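Local coordinates for protein family 88 glycosyl hydrolase (Bacteroides thetaiotaomicron, PDB 5NOA) that acts as a polysaccharide lyase, of a family that removes the rhamnose caps of complex arabinogalactan proteins, although it resembles family 88 hydrolases, at residues G336-I341 with S355-G360; S54-A59 with F114-I119; Y204-K209 with D223-G228; K216-K221 with A281-G286. One frame throughout, in Å; residues are numbered along the deposited sequence. Where two conformers were deposited one is given.

Contact 1. Residues G336-I341 with S355-G360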
loop_
_atom_site.group_PDB
_atom_site.type_symbol
_atom_site.label_atom_id
_atom_site.label_comp_id
_atom_site.label_asym_id
_atom_site.label_seq_id
_atom_site.Cartn_x
_atom_site.Cartn_y
_atom_site.Cartn_z
ATOM N N GLY A 336 -16.323 -2.131 4.600
ATOM C CA GLY A 336 -16.278 -2.990 5.766
ATOM C C GLY A 336 -15.305 -4.135 5.700
ATOM O O GLY A 336 -14.566 -4.267 4.730
ATOM N N TYR A 337 -15.318 -4.972 6.740
ATOM C CA TYR A 337 -14.445 -6.128 6.910
ATOM C C TYR A 337 -12.962 -5.758 6.888
ATOM O O TYR A 337 -12.118 -6.588 6.536
ATOM C CB TYR A 337 -14.770 -7.264 5.938
ATOM C CG TYR A 337 -16.076 -7.947 6.168
ATOM C CD1 TYR A 337 -16.214 -8.900 7.163
ATOM C CD2 TYR A 337 -17.143 -7.685 5.358
ATOM C CE1 TYR A 337 -17.383 -9.578 7.355
ATOM C CE2 TYR A 337 -18.352 -8.346 5.548
ATOM C CZ TYR A 337 -18.488 -9.310 6.543
ATOM O OH TYR A 337 -19.655 -9.967 6.697
ATOM N N VAL A 338 -12.632 -4.555 7.340
ATOM C CA VAL A 338 -11.244 -4.169 7.440
ATOM C C VAL A 338 -10.675 -4.642 8.784
ATOM O O VAL A 338 -11.197 -4.306 9.841
ATOM C CB VAL A 338 -11.051 -2.666 7.276
ATOM C CG1 VAL A 338 -9.578 -2.273 7.435
ATOM C CG2 VAL A 338 -11.593 -2.205 5.940
ATOM N N GLN A 339 -9.610 -5.431 8.765
ATOM C CA GLN A 339 -8.975 -5.868 10.022
ATOM C C GLN A 339 -8.467 -4.621 10.771
ATOM O O GLN A 339 -7.659 -3.886 10.244
ATOM C CB GLN A 339 -7.816 -6.782 9.735
ATOM C CG GLN A 339 -7.078 -7.301 10.966
ATOM C CD GLN A 339 -5.922 -8.220 10.587
ATOM O OE1 GLN A 339 -5.427 -8.194 9.480
ATOM N NE2 GLN A 339 -5.522 -9.054 11.509
ATOM N N PRO A 340 -8.947 -4.388 12.014
ATOM C CA PRO A 340 -8.586 -3.173 12.727
ATOM C C PRO A 340 -7.182 -3.203 13.318
ATOM O O PRO A 340 -6.693 -4.271 13.678
ATOM C CB PRO A 340 -9.619 -3.131 13.852
ATOM C CG PRO A 340 -10.072 -4.500 14.036
ATOM C CD PRO A 340 -9.975 -5.181 12.726
ATOM N N ILE A 341 -6.574 -2.031 13.443
ATOM C CA ILE A 341 -5.253 -1.914 14.066
ATOM C C ILE A 341 -5.240 -2.551 15.437
ATOM O O ILE A 341 -4.316 -3.300 15.781
ATOM C CB ILE A 341 -4.778 -0.447 14.128
ATOM C CG1 ILE A 341 -4.524 0.060 12.708
ATOM C CG2 ILE A 341 -3.539 -0.293 15.011
ATOM C CD1 ILE A 341 -4.462 1.585 12.609
ATOM N N SER A 355 -16.397 -2.879 10.265
ATOM C CA SER A 355 -15.109 -2.325 10.544
ATOM C C SER A 355 -14.536 -1.675 9.322
ATOM O O SER A 355 -14.293 -2.349 8.297
ATOM C CB SER A 355 -14.142 -3.413 10.995
ATOM O OG SER A 355 -12.879 -2.853 11.234
ATOM N N THR A 356 -14.275 -0.363 9.426
ATOM C CA THR A 356 -13.624 0.385 8.366
ATOM C C THR A 356 -12.410 1.091 8.900
ATOM O O THR A 356 -12.223 1.179 10.133
ATOM C CB THR A 356 -14.547 1.404 7.670
ATOM O OG1 THR A 356 -14.001 1.758 6.375
ATOM C CG2 THR A 356 -14.776 2.675 8.488
ATOM N N SER A 357 -11.603 1.616 8.004
ATOM C CA SER A 357 -10.479 2.438 8.440
ATOM C C SER A 357 -10.016 3.276 7.260
ATOM O O SER A 357 -10.233 2.965 6.107
ATOM C CB SER A 357 -9.299 1.614 8.908
ATOM O OG SER A 357 -8.743 0.959 7.785
ATOM N N ASN A 358 -9.263 4.306 7.604
ATOM C CA ASN A 358 -8.567 5.134 6.650
ATOM C C ASN A 358 -7.756 4.317 5.641
ATOM O O ASN A 358 -7.930 4.480 4.434
ATOM C CB ASN A 358 -7.686 6.184 7.384
ATOM C CG ASN A 358 -6.917 5.628 8.597
ATOM O OD1 ASN A 358 -6.669 4.443 8.746
ATOM N ND2 ASN A 358 -6.519 6.556 9.472
ATOM N N PHE A 359 -6.892 3.420 6.127
ATOM C CA PHE A 359 -6.027 2.660 5.228
ATOM C C PHE A 359 -6.829 1.663 4.398
ATOM O O PHE A 359 -6.456 1.377 3.263
ATOM C CB PHE A 359 -4.882 1.984 5.989
ATOM C CG PHE A 359 -5.323 0.934 6.978
ATOM C CD1 PHE A 359 -5.543 -0.364 6.574
ATOM C CD2 PHE A 359 -5.502 1.245 8.322
ATOM C CE1 PHE A 359 -5.985 -1.304 7.481
ATOM C CE2 PHE A 359 -5.948 0.281 9.228
ATOM C CZ PHE A 359 -6.177 -0.990 8.796
ATOM N N GLY A 360 -7.933 1.146 4.935
ATOM C CA GLY A 360 -8.783 0.212 4.189
ATOM C C GLY A 360 -9.475 0.912 3.042
ATOM O O GLY A 360 -9.609 0.374 1.944
#
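V338 and S355 pair through two hydrogen bonds that run in opposite directions. V338 N donates to S355 O at 2.9 Å, nearly straight at 163°, though the N-H is tilted from the carbonyl plane. S355 OG donates back to V338 O at 2.6 Å, within the carbonyl plane. OG stands anti to the backbone N of S355 (chi1 179°), which aims it at that oxygen. S355 O also receives a CA-H...O contact from G336 CA at 3.3 Å.

The tight part continues at V338. Its CG1 lies 3.7 Å from F359 CE1 and 3.4 Å from S357 OG. Its CG2 turns to the backbone of T356 and G360. S357 is the N-cap of helix 358-377, and its OG accepts from G360 N at 3.0 Å while sitting over the centre of the F359 ring. Q339 O meets the ring edge at CZ and, in one of two conformers of R227, is bonded to R227 NH1.

The other end is looser. I341 is exposed and only its CG1 branch leans on F359, 3.8 Å from CE2. W56 also packs against F359 and I341.

In this helical-barrel family fold, the contact ties the loop 336-341 to the start of the last helix. The chemistry is mixed: polar bonds set the backbone spacing at V338 and S355, and apolar contacts seat the first turn of the helix.

Contact 2. Residues S54-A59 with F114-I119; sequences SFWDNA and FGDYQI
F55 and W56 meet F114, D116, Y117 and I119 where helix 56-72 of the helical barrel begins, beside the loop that leads into helix 120-130. F55 is the N-cap residue. Along 114-119, F114 comes first: its CE2 lies at the edge of the F55 ring, 4.2 Å from CE1.

D116 does more. Its carboxylate lies alongside the W56 indole, with planes 33° apart and OD2 3.2 Å from CD1. Its CB touches F55 CE1 at 3.7 Å. CG of W56 sits between the backbone N and the carbonyl carbon (chi1 72°), and this brings the indole beside D116. D116 O and S54 O both accept from one water, which joins the two backbones.

Y117 takes the edge of F55 on its ring face, an edge-to-face pair with centroids 4.8 Å apart. F55 CD1 stands over the ring centre. S54 OG meets the edge of the same ring at CE1. Y117 OH is bonded away from here, to E107 O.

I119 ends the run. Its CG2 touches both W56 CA and A59 CB, each at 3.7 Å. A second water donates to A59 O and to I119 O, 3.0 Å away.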
loop_
_atom_site.group_PDB
_atom_site.type_symbol
_atom_site.label_atom_id
_atom_site.label_comp_id
_atom_site.label_asym_id
_atom_site.label_seq_id
_atom_site.Cartn_x
_atom_site.Cartn_y
_atom_site.Cartn_z
ATOM N N SER A 54 0.112 13.172 10.227
ATOM C CA SER A 54 0.767 12.695 8.999
ATOM C C SER A 54 1.121 11.210 9.021
ATOM O O SER A 54 1.611 10.702 8.017
ATOM C CB SER A 54 2.064 13.513 8.786
ATOM O OG SER A 54 3.068 13.063 9.718
ATOM N N PHE A 55 0.874 10.529 10.133
ATOM C CA PHE A 55 1.245 9.134 10.362
ATOM C C PHE A 55 0.570 8.188 9.368
ATOM O O PHE A 55 -0.403 8.556 8.673
ATOM C CB PHE A 55 0.882 8.789 11.817
ATOM C CG PHE A 55 1.547 7.575 12.422
ATOM C CD1 PHE A 55 2.924 7.415 12.437
ATOM C CD2 PHE A 55 0.774 6.645 13.113
ATOM C CE1 PHE A 55 3.513 6.328 13.076
ATOM C CE2 PHE A 55 1.350 5.565 13.734
ATOM C CZ PHE A 55 2.715 5.404 13.704
ATOM N N TRP A 56 1.070 6.956 9.325
ATOM C CA TRP A 56 0.825 6.054 8.194
ATOM C C TRP A 56 -0.621 5.800 7.873
ATOM O O TRP A 56 -0.938 5.593 6.710
ATOM C CB TRP A 56 1.531 4.715 8.389
ATOM C CG TRP A 56 0.904 3.857 9.438
ATOM C CD1 TRP A 56 1.178 3.869 10.776
ATOM C CD2 TRP A 56 -0.133 2.879 9.245
ATOM N NE1 TRP A 56 0.371 2.965 11.429
ATOM C CE2 TRP A 56 -0.431 2.343 10.499
ATOM C CE3 TRP A 56 -0.842 2.422 8.117
ATOM C CZ2 TRP A 56 -1.410 1.377 10.679
ATOM C CZ3 TRP A 56 -1.825 1.460 8.307
ATOM C CH2 TRP A 56 -2.106 0.964 9.587
ATOM N N ASP A 57 -1.466 5.677 8.885
ATOM C CA ASP A 57 -2.840 5.256 8.594
ATOM C C ASP A 57 -3.573 6.366 7.819
ATOM O O ASP A 57 -4.256 6.090 6.831
ATOM C CB ASP A 57 -3.542 4.811 9.870
ATOM C CG ASP A 57 -3.590 5.883 10.992
ATOM O OD1 ASP A 57 -2.616 6.676 11.198
ATOM O OD2 ASP A 57 -4.614 5.912 11.703
ATOM N N ASN A 58 -3.404 7.609 8.254
ATOM C CA ASN A 58 -3.971 8.733 7.505
ATOM C C ASN A 58 -3.268 8.874 6.178
ATOM O O ASN A 58 -3.905 9.103 5.131
ATOM C CB ASN A 58 -3.850 10.026 8.298
ATOM C CG ASN A 58 -4.730 10.058 9.505
ATOM O OD1 ASN A 58 -5.761 9.392 9.561
ATOM N ND2 ASN A 58 -4.328 10.848 10.480
ATOM N N ALA A 59 -1.953 8.716 6.175
ATOM C CA ALA A 59 -1.183 8.866 4.948
ATOM C C ALA A 59 -1.551 7.828 3.893
ATOM O O ALA A 59 -1.522 8.109 2.693
ATOM C CB ALA A 59 0.294 8.847 5.243
ATOM N N PHE A 114 11.424 6.518 10.811
ATOM C CA PHE A 114 10.505 5.401 10.766
ATOM C C PHE A 114 9.598 5.572 9.564
ATOM O O PHE A 114 8.921 6.593 9.432
ATOM C CB PHE A 114 9.694 5.399 12.062
ATOM C CG PHE A 114 8.710 4.262 12.195
ATOM C CD1 PHE A 114 8.971 2.968 11.709
ATOM C CD2 PHE A 114 7.515 4.481 12.856
ATOM C CE1 PHE A 114 8.058 1.955 11.877
ATOM C CE2 PHE A 114 6.600 3.468 13.004
ATOM C CZ PHE A 114 6.869 2.218 12.496
ATOM N N GLY A 115 9.556 4.573 8.677
ATOM C CA GLY A 115 8.799 4.675 7.460
ATOM C C GLY A 115 7.343 4.981 7.623
ATOM O O GLY A 115 6.743 5.590 6.705
ATOM N N ASP A 116 6.737 4.617 8.755
ATOM C CA ASP A 116 5.357 5.036 8.986
ATOM C C ASP A 116 5.162 6.559 9.036
ATOM O O ASP A 116 4.043 7.034 8.833
ATOM C CB ASP A 116 4.807 4.391 10.258
ATOM C CG ASP A 116 4.381 2.937 10.083
ATOM O OD1 ASP A 116 4.384 2.436 8.953
ATOM O OD2 ASP A 116 3.981 2.353 11.118
ATOM N N TYR A 117 6.245 7.304 9.275
ATOM C CA TYR A 117 6.254 8.758 9.232
ATOM C C TYR A 117 6.830 9.312 7.955
ATOM O O TYR A 117 7.102 10.533 7.864
ATOM C CB TYR A 117 6.915 9.361 10.482
ATOM C CG TYR A 117 5.955 9.774 11.551
ATOM C CD1 TYR A 117 4.899 10.639 11.272
ATOM C CD2 TYR A 117 6.151 9.332 12.846
ATOM C CE1 TYR A 117 4.043 11.055 12.289
ATOM C CE2 TYR A 117 5.307 9.744 13.857
ATOM C CZ TYR A 117 4.263 10.606 13.571
ATOM O OH TYR A 117 3.402 10.971 14.576
ATOM N N GLN A 118 6.997 8.461 6.945
ATOM C CA GLN A 118 7.512 8.877 5.655
ATOM C C GLN A 118 6.556 8.658 4.497
ATOM O O GLN A 118 6.732 9.244 3.439
ATOM C CB GLN A 118 8.837 8.166 5.402
ATOM C CG GLN A 118 9.901 8.466 6.450
ATOM C CD GLN A 118 11.159 7.678 6.253
ATOM O OE1 GLN A 118 11.144 6.622 5.627
ATOM N NE2 GLN A 118 12.276 8.158 6.827
ATOM N N ILE A 119 5.530 7.820 4.690
ATOM C CA ILE A 119 4.564 7.640 3.623
ATOM C C ILE A 119 3.874 8.937 3.266
ATOM O O ILE A 119 3.498 9.138 2.100
ATOM C CB ILE A 119 3.575 6.494 3.921
ATOM C CG1 ILE A 119 2.372 6.512 2.942
ATOM C CG2 ILE A 119 3.100 6.492 5.360
ATOM C CD1 ILE A 119 1.476 5.278 3.003
HETATM O O HOH W 1 3.696 9.322 7.103
HETATM O O HOH W 2 0.625 9.844 1.811
#

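Contact 3. Residues Y204-K209 with D223-G228; sequences YYRDGK and DFWARG
The entry into helix 226-242 of the helical barrel, where W225 is the N-cap residue, is packed against the loop 204-209 by two stacks: Y205 on F224 and R206 on W225. No direct hydrogen bond joins the two segments.

Y205 and F224 form an offset stack with centroids 4.4 Å apart and planes at 26°. F224 CE1 lies over the centre of the tyrosine ring, 3.4 Å from Y205 CE1. Y204 O meets the F224 ring at its edge, near CD1. D223 O does the same for the Y205 ring, near CD1. Y205 OH is held outside the contact by D198.

R206 lies flat on W225. The guanidinium and indole planes are 20° apart, and CZ stands 3.8 Å from the centroid of the six-membered ring, a cation-pi contact. The R206 chain bends at chi3 (-72°), which lays NE and NH2 over the ring; NE is 3.4 Å from W225 CE3. The opposite face of the indole carries R227 CB and G228 N. W225 NE1 donates to Q339 OE1, a bond that limits rotation of the indole.

Waters bridge the two segments. One donates to D223 OD2 and accepts weakly from R206 NH1. R206 NH1 and D223 OD2 are themselves 5.6 Å apart, and their opposite charges may still attract weakly through the intervening water. D223 OD1 is bonded to S277 OG, and OD2 has a second partner in H215 NE2. Another water accepts from R206 N at 3.0 Å and donates to D223 O at 2.8 Å.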
loop_
_atom_site.group_PDB
_atom_site.type_symbol
_atom_site.label_atom_id
_atom_site.label_comp_id
_atom_site.label_asym_id
_atom_site.label_seq_id
_atom_site.Cartn_x
_atom_site.Cartn_y
_atom_site.Cartn_z
ATOM N N TYR A 204 6.064 -12.851 1.795
ATOM C CA TYR A 204 6.766 -12.151 2.848
ATOM C C TYR A 204 6.118 -12.374 4.207
ATOM O O TYR A 204 4.919 -12.155 4.394
ATOM C CB TYR A 204 6.743 -10.637 2.590
ATOM C CG TYR A 204 7.690 -10.181 1.505
ATOM C CD1 TYR A 204 7.304 -10.268 0.168
ATOM C CD2 TYR A 204 8.943 -9.704 1.764
ATOM C CE1 TYR A 204 8.127 -9.898 -0.858
ATOM C CE2 TYR A 204 9.790 -9.298 0.725
ATOM C CZ TYR A 204 9.378 -9.441 -0.564
ATOM O OH TYR A 204 10.192 -9.064 -1.599
ATOM N N TYR A 205 6.949 -12.700 5.177
ATOM C CA TYR A 205 6.540 -12.617 6.565
ATOM C C TYR A 205 6.347 -11.156 6.952
ATOM O O TYR A 205 7.001 -10.271 6.424
ATOM C CB TYR A 205 7.591 -13.284 7.460
ATOM C CG TYR A 205 7.697 -14.798 7.231
ATOM C CD1 TYR A 205 6.685 -15.660 7.641
ATOM C CD2 TYR A 205 8.789 -15.351 6.597
ATOM C CE1 TYR A 205 6.784 -17.028 7.436
ATOM C CE2 TYR A 205 8.887 -16.708 6.352
ATOM C CZ TYR A 205 7.890 -17.547 6.788
ATOM O OH TYR A 205 7.971 -18.902 6.545
ATOM N N ARG A 206 5.521 -10.939 7.951
ATOM C CA ARG A 206 5.257 -9.571 8.344
ATOM C C ARG A 206 6.481 -8.845 8.939
ATOM O O ARG A 206 6.573 -7.617 8.856
ATOM C CB ARG A 206 4.049 -9.465 9.233
ATOM C CG ARG A 206 4.254 -9.996 10.610
ATOM C CD ARG A 206 2.935 -10.332 11.250
ATOM N NE ARG A 206 2.149 -9.193 11.622
ATOM C CZ ARG A 206 0.907 -9.238 12.152
ATOM N NH1 ARG A 206 0.189 -10.386 12.396
ATOM N NH2 ARG A 206 0.307 -8.095 12.444
ATOM N N ASP A 207 7.356 -9.648 9.556
ATOM C CA ASP A 207 8.639 -9.217 10.111
ATOM C C ASP A 207 9.410 -10.493 10.439
ATOM O O ASP A 207 8.863 -11.620 10.319
ATOM C CB ASP A 207 8.508 -8.241 11.309
ATOM C CG ASP A 207 7.774 -8.789 12.479
ATOM O OD1 ASP A 207 8.172 -9.826 13.003
ATOM O OD2 ASP A 207 6.809 -8.132 12.929
ATOM N N GLY A 208 10.634 -10.328 10.877
ATOM C CA GLY A 208 11.515 -11.459 11.142
ATOM C C GLY A 208 11.113 -12.369 12.294
ATOM O O GLY A 208 11.606 -13.506 12.342
ATOM N N LYS A 209 10.226 -11.953 13.197
ATOM C CA LYS A 209 9.753 -12.916 14.291
ATOM C C LYS A 209 8.792 -14.001 13.778
ATOM O O LYS A 209 8.595 -15.065 14.412
ATOM C CB LYS A 209 8.861 -12.200 15.295
ATOM C CG LYS A 209 9.514 -11.139 16.094
ATOM C CD LYS A 209 8.694 -10.725 17.322
ATOM C CE LYS A 209 7.294 -10.206 17.016
ATOM N NZ LYS A 209 7.123 -9.205 15.910
ATOM N N ASP A 223 2.791 -18.780 8.460
ATOM C CA ASP A 223 1.868 -17.715 8.777
ATOM C C ASP A 223 2.292 -16.430 8.076
ATOM O O ASP A 223 3.228 -15.752 8.517
ATOM C CB ASP A 223 1.834 -17.507 10.279
ATOM C CG ASP A 223 0.825 -16.449 10.704
ATOM O OD1 ASP A 223 -0.161 -16.173 9.973
ATOM O OD2 ASP A 223 1.014 -15.878 11.818
ATOM N N PHE A 224 1.597 -16.099 6.995
ATOM C CA PHE A 224 1.838 -14.881 6.211
ATOM C C PHE A 224 0.625 -13.981 6.378
ATOM O O PHE A 224 -0.487 -14.363 6.053
ATOM C CB PHE A 224 2.051 -15.220 4.742
ATOM C CG PHE A 224 3.273 -16.041 4.501
ATOM C CD1 PHE A 224 4.528 -15.473 4.605
ATOM C CD2 PHE A 224 3.195 -17.394 4.138
ATOM C CE1 PHE A 224 5.684 -16.197 4.363
ATOM C CE2 PHE A 224 4.365 -18.117 3.895
ATOM C CZ PHE A 224 5.585 -17.531 4.008
ATOM N N TRP A 225 0.840 -12.761 6.844
ATOM C CA TRP A 225 -0.263 -11.839 7.103
ATOM C C TRP A 225 -0.679 -11.221 5.780
ATOM O O TRP A 225 0.124 -10.599 5.070
ATOM C CB TRP A 225 0.227 -10.758 8.021
ATOM C CG TRP A 225 -0.775 -9.779 8.486
ATOM C CD1 TRP A 225 -2.106 -9.965 8.670
ATOM C CD2 TRP A 225 -0.510 -8.451 8.903
ATOM N NE1 TRP A 225 -2.694 -8.826 9.145
ATOM C CE2 TRP A 225 -1.729 -7.902 9.359
ATOM C CE3 TRP A 225 0.627 -7.683 8.959
ATOM C CZ2 TRP A 225 -1.862 -6.590 9.794
ATOM C CZ3 TRP A 225 0.509 -6.363 9.419
ATOM C CH2 TRP A 225 -0.722 -5.863 9.847
ATOM N N ALA A 226 -1.969 -11.314 5.473
ATOM C CA ALA A 226 -2.484 -10.823 4.206
ATOM C C ALA A 226 -2.239 -9.341 4.034
ATOM O O ALA A 226 -1.763 -8.928 2.977
ATOM C CB ALA A 226 -3.975 -11.112 4.094
ATOM N N ARG A 227 -2.573 -8.500 5.010
ATOM C CA ARG A 227 -2.333 -7.080 4.792
ATOM C C ARG A 227 -0.849 -6.820 4.562
ATOM O O ARG A 227 -0.512 -6.008 3.719
ATOM C CB ARG A 227 -2.894 -6.189 5.898
ATOM C CG ARG A 227 -2.621 -4.725 5.566
ATOM C CD ARG A 227 -3.470 -3.694 6.309
ATOM N NE ARG A 227 -3.242 -3.625 7.750
ATOM C CZ ARG A 227 -4.152 -3.876 8.697
ATOM N NH1 ARG A 227 -5.356 -4.339 8.390
ATOM N NH2 ARG A 227 -3.823 -3.707 9.978
ATOM N N GLY A 228 0.019 -7.527 5.274
ATOM C CA GLY A 228 1.479 -7.387 5.095
ATOM C C GLY A 228 1.909 -7.587 3.634
ATOM O O GLY A 228 2.619 -6.780 3.037
HETATM O O HOH W 3 2.950 -10.561 6.004
HETATM O O HOH W 4 3.516 -13.002 8.760
HETATM O O HOH W 5 1.261 -12.969 10.637
#

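Contact 4. Residues K216-K221 with A281-G286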
loop_
_atom_site.group_PDB
_atom_site.type_symbol
_atom_site.label_atom_id
_atom_site.label_comp_id
_atom_site.label_asym_id
_atom_site.label_seq_id
_atom_site.Cartn_x
_atom_site.Cartn_y
_atom_site.Cartn_z
ATOM N N LYS A 216 4.392 -20.832 13.637
ATOM C CA LYS A 216 3.439 -21.404 12.710
ATOM C C LYS A 216 2.067 -20.843 13.010
ATOM O O LYS A 216 1.793 -20.370 14.115
ATOM C CB LYS A 216 3.393 -22.925 12.837
ATOM C CG LYS A 216 4.741 -23.614 12.806
ATOM C CD LYS A 216 4.604 -25.142 12.855
ATOM C CE LYS A 216 5.946 -25.865 12.781
ATOM N NZ LYS A 216 6.676 -25.765 14.065
ATOM N N SER A 217 1.178 -20.975 12.042
ATOM C CA SER A 217 -0.240 -20.716 12.299
ATOM C C SER A 217 -0.761 -21.753 13.300
ATOM O O SER A 217 -0.093 -22.746 13.603
ATOM C CB SER A 217 -1.068 -20.777 10.998
ATOM O OG SER A 217 -1.212 -22.096 10.537
ATOM N N VAL A 218 -1.987 -21.577 13.803
ATOM C CA VAL A 218 -2.457 -22.513 14.844
ATOM C C VAL A 218 -2.590 -23.940 14.314
ATOM O O VAL A 218 -2.515 -24.882 15.091
ATOM C CB VAL A 218 -3.772 -22.112 15.549
ATOM C CG1 VAL A 218 -3.641 -20.755 16.234
ATOM C CG2 VAL A 218 -4.942 -22.170 14.595
ATOM N N ASN A 219 -2.764 -24.095 12.996
ATOM C CA ASN A 219 -2.860 -25.424 12.360
ATOM C C ASN A 219 -1.591 -25.862 11.612
ATOM O O ASN A 219 -1.632 -26.744 10.754
ATOM C CB ASN A 219 -4.050 -25.408 11.427
ATOM C CG ASN A 219 -5.316 -25.107 12.191
ATOM O OD1 ASN A 219 -5.672 -25.856 13.109
ATOM N ND2 ASN A 219 -5.932 -23.926 11.908
ATOM N N GLY A 220 -0.462 -25.238 11.934
ATOM C CA GLY A 220 0.831 -25.734 11.505
ATOM C C GLY A 220 1.305 -25.242 10.145
ATOM O O GLY A 220 2.257 -25.782 9.622
ATOM N N LYS A 221 0.666 -24.223 9.582
ATOM C CA LYS A 221 1.046 -23.678 8.292
ATOM C C LYS A 221 2.046 -22.555 8.504
ATOM O O LYS A 221 2.176 -21.991 9.587
ATOM C CB LYS A 221 -0.165 -23.149 7.497
ATOM C CG LYS A 221 -1.292 -24.126 7.180
ATOM C CD LYS A 221 -0.942 -25.244 6.206
ATOM C CE LYS A 221 -2.197 -25.959 5.691
ATOM N NZ LYS A 221 -1.890 -27.274 5.075
ATOM N N ALA A 281 -6.868 -20.596 6.434
ATOM C CA ALA A 281 -8.162 -19.937 6.629
ATOM C C ALA A 281 -8.741 -20.152 8.028
ATOM O O ALA A 281 -9.370 -19.261 8.559
ATOM C CB ALA A 281 -9.176 -20.379 5.588
ATOM N N GLN A 282 -8.475 -21.284 8.667
ATOM C CA GLN A 282 -9.071 -21.556 9.986
ATOM C C GLN A 282 -8.391 -20.819 11.118
ATOM O O GLN A 282 -8.966 -20.639 12.184
ATOM C CB GLN A 282 -9.071 -23.065 10.298
ATOM C CG GLN A 282 -9.662 -23.970 9.228
ATOM C CD GLN A 282 -11.022 -23.510 8.773
ATOM O OE1 GLN A 282 -11.257 -23.290 7.575
ATOM N NE2 GLN A 282 -11.936 -23.356 9.726
ATOM N N HIS A 283 -7.167 -20.369 10.908
ATOM C CA HIS A 283 -6.448 -19.651 11.955
ATOM C C HIS A 283 -7.186 -18.370 12.368
ATOM O O HIS A 283 -7.241 -18.015 13.531
ATOM C CB HIS A 283 -5.025 -19.409 11.428
ATOM C CG HIS A 283 -4.178 -18.544 12.271
ATOM N ND1 HIS A 283 -3.294 -19.050 13.187
ATOM C CD2 HIS A 283 -4.082 -17.196 12.350
ATOM C CE1 HIS A 283 -2.648 -18.056 13.760
ATOM N NE2 HIS A 283 -3.101 -16.921 13.261
ATOM N N ALA A 284 -7.676 -17.643 11.383
ATOM C CA ALA A 284 -8.381 -16.386 11.571
ATOM C C ALA A 284 -9.353 -16.325 10.435
ATOM O O ALA A 284 -9.028 -15.900 9.331
ATOM C CB ALA A 284 -7.426 -15.200 11.563
ATOM N N PRO A 285 -10.568 -16.822 10.635
ATOM C CA PRO A 285 -11.446 -17.113 9.490
ATOM C C PRO A 285 -12.135 -15.917 8.876
ATOM O O PRO A 285 -12.247 -14.855 9.479
ATOM C CB PRO A 285 -12.499 -18.069 10.106
ATOM C CG PRO A 285 -12.554 -17.635 11.534
ATOM C CD PRO A 285 -11.127 -17.366 11.882
ATOM N N GLY A 286 -12.666 -16.167 7.701
ATOM C CA GLY A 286 -13.606 -15.294 7.075
ATOM C C GLY A 286 -12.979 -14.142 6.321
ATOM O O GLY A 286 -11.732 -13.999 6.206
HETATM O O HOH W 6 -8.106 -23.184 13.710
#
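A type I beta turn from S217 to G220 brings V218 up to H283, with their CA atoms 5.7 Å apart. The turn is closed by G220 N donating to S217 O, and S217 N donates to K221 O beside it. G220 has a positive phi (88°), which suits glycine. The contact lies at the surface of the helical barrel, between the loop before helix 226-242 and the loop before helix 289-304.

H283 carries the contact. Its CG is anti to the backbone N (chi1 173°), and this extends the imidazole to the turn. ND1 accepts from V218 N at 2.9 Å, with an N-H...N angle of 161°. The donor lies close to the ring plane. ND1 acts here as an acceptor. V218 CG1 rests 3.5 Å from the same ND1, and S217 CB approaches it at 3.6 Å.

N219 lies across Q282 at the solvent side, its ND2 3.6 Å from Q282 CB. D280 OD2 sits next to the contact and accepts from both S217 OG and N219 ND2. S217 OG in turn accepts from K221 N at 3.0 Å. A water accepts from N219 ND2 at 2.9 Å and donates weakly to Q282 O.

From the N terminus, contact 2 comes first and joins the start of helix 56-72 to the loop before helix 120-130, across a span that holds helix 75-87. Contact 3 opens next at 204-209. Contact 4 opens at 216-221, before contact 3 closes at 223-228, so these two cross; they pack together where D223 CB lies 3.9 Å from S217 N. Contact 4 closes at 281-286. Contact 1 follows in series and closes a short loop before helix 358-377. It touches contact 3, and N358 ND2 probably bonds to N58 OD1 and D57 OD2 of contact 2. Contact 1 thus brings together the starts of helices 56-72, 226-242 and 358-377.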